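PDB 5HQA: alpha-glucosidase from Pseudoalteromonas sp. K8, which probably hydrolyses alpha-glucosidic bonds, as a calcium-binding glycoside hydrolase of family 97 that is activated by chloride. Local coordinates for residues N583-A589 and T654-A660. Residues are numbered along the deposited sequence; the frame is centred on the assembly and turned at random.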
ATOM      1  N   ASN A 583      23.705  -9.195  -7.063  1.00 19.66           N
ATOM      2  CA  ASN A 583      24.149  -8.885  -8.415  1.00 19.79           C
ATOM      3  C   ASN A 583      23.067  -9.014  -9.480  1.00 19.94           C
ATOM      4  O   ASN A 583      23.239  -8.454 -10.568  1.00 21.18           O
ATOM      5  CB  ASN A 583      25.325  -9.783  -8.803  1.00 21.46           C
ATOM      6  CG  ASN A 583      26.512  -9.598  -7.895  1.00 25.34           C
ATOM      7  OD1 ASN A 583      27.125 -10.571  -7.456  1.00 30.00           O
ATOM      8  ND2 ASN A 583      26.836  -8.349  -7.593  1.00 21.27           N
ATOM      9  N   ASP A 584      21.970  -9.728  -9.215  1.00 19.08           N
ATOM     10  CA  ASP A 584      20.956  -9.944 -10.243  1.00 17.22           C
ATOM     11  C   ASP A 584      19.967  -8.785 -10.316  1.00 19.07           C
ATOM     12  O   ASP A 584      19.595  -8.192  -9.296  1.00 16.90           O
ATOM     13  CB  ASP A 584      20.186 -11.237  -9.986  1.00 16.21           C
ATOM     14  CG  ASP A 584      21.012 -12.470 -10.240  1.00 18.18           C
ATOM     15  OD1 ASP A 584      20.443 -13.578 -10.129  1.00 18.61           O
ATOM     16  OD2 ASP A 584      22.220 -12.334 -10.553  1.00 19.65           O
ATOM     17  N   TRP A 585      19.536  -8.478 -11.537  1.00 17.44           N
ATOM     18  CA  TRP A 585      18.421  -7.583 -11.809  1.00 16.05           C
ATOM     19  C   TRP A 585      17.199  -8.398 -12.207  1.00 16.41           C
ATOM     20  O   TRP A 585      17.308  -9.522 -12.700  1.00 15.63           O
ATOM     21  CB  TRP A 585      18.751  -6.602 -12.934  1.00 15.57           C
ATOM     22  CG  TRP A 585      19.634  -5.460 -12.547  1.00 17.50           C
ATOM     23  CD1 TRP A 585      21.002  -5.444 -12.514  1.00 19.15           C
ATOM     24  CD2 TRP A 585      19.207  -4.147 -12.178  1.00 17.12           C
ATOM     25  NE1 TRP A 585      21.453  -4.198 -12.135  1.00 18.15           N
ATOM     26  CE2 TRP A 585      20.369  -3.385 -11.922  1.00 16.32           C
ATOM     27  CE3 TRP A 585      17.950  -3.539 -12.034  1.00 17.05           C
ATOM     28  CZ2 TRP A 585      20.314  -2.051 -11.526  1.00 15.78           C
ATOM     29  CZ3 TRP A 585      17.897  -2.211 -11.633  1.00 15.97           C
ATOM     30  CH2 TRP A 585      19.075  -1.484 -11.386  1.00 17.28           C
ATOM     31  N   TYR A 586      16.028  -7.806 -11.999  1.00 13.59           N
ATOM     32  CA  TYR A 586      14.765  -8.420 -12.377  1.00 13.77           C
ATOM     33  C   TYR A 586      13.905  -7.388 -13.085  1.00 14.51           C
ATOM     34  O   TYR A 586      14.001  -6.194 -12.806  1.00 15.30           O
ATOM     35  CB  TYR A 586      14.029  -8.963 -11.154  1.00 14.53           C
ATOM     36  CG  TYR A 586      14.633 -10.245 -10.642  1.00 14.42           C
ATOM     37  CD1 TYR A 586      15.807 -10.236  -9.891  1.00 15.33           C
ATOM     38  CD2 TYR A 586      14.038 -11.468 -10.928  1.00 14.66           C
ATOM     39  CE1 TYR A 586      16.374 -11.421  -9.439  1.00 16.36           C
ATOM     40  CE2 TYR A 586      14.588 -12.650 -10.476  1.00 15.43           C
ATOM     41  CZ  TYR A 586      15.752 -12.621  -9.737  1.00 16.69           C
ATOM     42  OH  TYR A 586      16.287 -13.802  -9.290  1.00 16.65           O
ATOM     43  N   LEU A 587      13.065  -7.849 -14.006  1.00 13.08           N
ATOM     44  CA  LEU A 587      12.144  -6.958 -14.691  1.00 13.06           C
ATOM     45  C   LEU A 587      10.751  -7.573 -14.690  1.00 15.19           C
ATOM     46  O   LEU A 587      10.597  -8.789 -14.849  1.00 15.06           O
ATOM     47  CB  LEU A 587      12.608  -6.677 -16.135  1.00 13.36           C
ATOM     48  CG  LEU A 587      11.717  -5.781 -17.002  1.00 14.67           C
ATOM     49  CD1 LEU A 587      12.561  -4.970 -17.973  1.00 14.83           C
ATOM     50  CD2 LEU A 587      10.666  -6.599 -17.758  1.00 12.49           C
ATOM     51  N   GLY A 588       9.741  -6.732 -14.513  1.00 11.42           N
ATOM     52  CA  GLY A 588       8.376  -7.172 -14.711  1.00 12.15           C
ATOM     53  C   GLY A 588       7.623  -6.129 -15.509  1.00 14.44           C
ATOM     54  O   GLY A 588       7.815  -4.923 -15.306  1.00 12.49           O
ATOM     55  N   ALA A 589       6.782  -6.571 -16.441  1.00 13.88           N
ATOM     56  CA  ALA A 589       5.941  -5.663 -17.212  1.00 11.74           C
ATOM     57  C   ALA A 589       4.548  -6.267 -17.322  1.00 12.82           C
ATOM     58  O   ALA A 589       4.411  -7.484 -17.457  1.00 13.06           O
ATOM     59  CB  ALA A 589       6.525  -5.409 -18.609  1.00 11.26           C
ATOM     60  N   THR A 654       5.474  -9.882 -18.892  1.00 12.34           N
ATOM     61  CA  THR A 654       6.774 -10.521 -19.047  1.00 12.96           C
ATOM     62  C   THR A 654       7.524 -10.385 -17.735  1.00 15.25           C
ATOM     63  O   THR A 654       7.472  -9.331 -17.091  1.00 15.09           O
ATOM     64  CB  THR A 654       7.598  -9.901 -20.190  1.00 17.82           C
ATOM     65  OG1 THR A 654       6.995 -10.242 -21.442  1.00 24.78           O
ATOM     66  CG2 THR A 654       9.018 -10.448 -20.206  1.00 15.15           C
ATOM     67  N   ALA A 655       8.195 -11.462 -17.334  1.00 12.87           N
ATOM     68  CA  ALA A 655       9.051 -11.478 -16.159  1.00 12.21           C
ATOM     69  C   ALA A 655      10.435 -11.926 -16.592  1.00 14.97           C
ATOM     70  O   ALA A 655      10.566 -12.880 -17.369  1.00 14.78           O
ATOM     71  CB  ALA A 655       8.503 -12.426 -15.086  1.00 12.14           C
ATOM     72  N   ILE A 656      11.472 -11.242 -16.106  1.00 13.09           N
ATOM     73  CA  ILE A 656      12.839 -11.551 -16.513  1.00 13.44           C
ATOM     74  C   ILE A 656      13.739 -11.594 -15.292  1.00 15.63           C
ATOM     75  O   ILE A 656      13.702 -10.686 -14.454  1.00 15.20           O
ATOM     76  CB  ILE A 656      13.390 -10.527 -17.519  1.00 14.60           C
ATOM     77  CG1 ILE A 656      12.449 -10.390 -18.712  1.00 15.24           C
ATOM     78  CG2 ILE A 656      14.801 -10.937 -17.974  1.00 14.39           C
ATOM     79  CD1 ILE A 656      12.924  -9.378 -19.707  1.00 16.01           C
ATOM     80  N   ARG A 657      14.565 -12.630 -15.206  1.00 15.94           N
ATOM     81  CA  ARG A 657      15.701 -12.647 -14.296  1.00 14.58           C
ATOM     82  C   ARG A 657      16.962 -12.372 -15.109  1.00 15.14           C
ATOM     83  O   ARG A 657      17.267 -13.108 -16.051  1.00 17.86           O
ATOM     84  CB  ARG A 657      15.822 -13.988 -13.570  1.00 15.40           C
ATOM     85  CG  ARG A 657      17.103 -14.094 -12.772  1.00 15.58           C
ATOM     86  CD  ARG A 657      17.253 -15.429 -12.076  1.00 16.92           C
ATOM     87  NE  ARG A 657      18.521 -15.443 -11.347  1.00 18.77           N
ATOM     88  CZ  ARG A 657      19.044 -16.519 -10.770  1.00 21.07           C
ATOM     89  NH1 ARG A 657      18.409 -17.683 -10.838  1.00 20.16           N
ATOM     90  NH2 ARG A 657      20.205 -16.429 -10.131  1.00 20.54           N
ATOM     91  N   PHE A 658      17.676 -11.302 -14.768  1.00 15.15           N
ATOM     92  CA  PHE A 658      18.971 -11.005 -15.373  1.00 15.79           C
ATOM     93  C   PHE A 658      20.028 -11.572 -14.439  1.00 19.27           C
ATOM     94  O   PHE A 658      20.398 -10.940 -13.445  1.00 19.41           O
ATOM     95  CB  PHE A 658      19.154  -9.507 -15.586  1.00 17.13           C
ATOM     96  CG  PHE A 658      18.195  -8.921 -16.568  1.00 16.62           C
ATOM     97  CD1 PHE A 658      18.464  -8.974 -17.929  1.00 17.68           C
ATOM     98  CD2 PHE A 658      17.023  -8.317 -16.136  1.00 14.52           C
ATOM     99  CE1 PHE A 658      17.578  -8.432 -18.846  1.00 17.39           C
ATOM    100  CE2 PHE A 658      16.125  -7.774 -17.045  1.00 15.30           C
ATOM    101  CZ  PHE A 658      16.403  -7.831 -18.402  1.00 17.00           C
ATOM    102  N   LYS A 659      20.503 -12.773 -14.749  1.00 16.96           N
ATOM    103  CA  LYS A 659      21.455 -13.456 -13.881  1.00 17.59           C
ATOM    104  C   LYS A 659      22.860 -12.954 -14.195  1.00 20.58           C
ATOM    105  O   LYS A 659      23.366 -13.167 -15.301  1.00 20.38           O
ATOM    106  CB  LYS A 659      21.345 -14.962 -14.073  1.00 18.10           C
ATOM    107  CG  LYS A 659      22.323 -15.768 -13.261  1.00 23.97           C
ATOM    108  CD  LYS A 659      22.196 -17.234 -13.661  1.00 30.51           C
ATOM    109  CE  LYS A 659      22.835 -18.144 -12.640  1.00 38.41           C
ATOM    110  NZ  LYS A 659      22.582 -19.568 -12.994  0.71 41.76           N
ATOM    111  N   ALA A 660      23.488 -12.283 -13.227  1.00 20.59           N
ATOM    112  CA  ALA A 660      24.868 -11.842 -13.402  1.00 20.76           C
ATOM    113  C   ALA A 660      25.766 -13.055 -13.560  1.00 21.44           C
ATOM    114  O   ALA A 660      25.635 -14.032 -12.819  1.00 23.03           O
ATOM    115  CB  ALA A 660      25.323 -11.003 -12.208  1.00 19.37           C
TER
HETATM  116  O   HOH W   1      24.197 -14.117 -10.267  1.00 25.01           O
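The guanidinium of Arg657 meets Asp584 OD1 at its edge, near its own plane. Arg657 NE and NH2 both donate to Asp584 OD1, at 2.9 Å each, in a side-on salt bridge. The carboxylate is turned 46° from the guanidinium. Lys659 CD lies over one guanidinium face, out near its margin. The Phe658 ring carries Ile656 CG2 on one face, and Leu587 CB stands at its edge, 3.8 Å from Phe658 CE2. The Tyr586 ring runs alongside the Arg657 chain, nearly parallel to the guanidinium, with Tyr586 CE2 3.6 Å from Arg657 CB. Arg657 has CG anti to the backbone N (chi1 172°) and stays extended to NE, which carries the guanidinium past the tyrosine to Asp584.

The two strands are antiparallel neighbours in the middle of the C-terminal beta-sheet, between strands 567-574 and 611-618. Trp585-Phe658, Leu587-Ile656 and Ala589-Thr654 are hydrogen-bonded pairs. Leu587 CD2 packs on Ile656 CD1 at 4.1 Å, on the same sheet face as Phe658. Arg657 NH1 reaches Asp549 in a second salt bridge. A leucine in place of Arg657 would probably leave both Asp584 OD1 and Asp549 without their charged mate. Asp584 OD2 accepts from Ala660 N at 3.0 Å, from above the carboxylate plane. A water bridges Asp584 OD2 to Ala660 O.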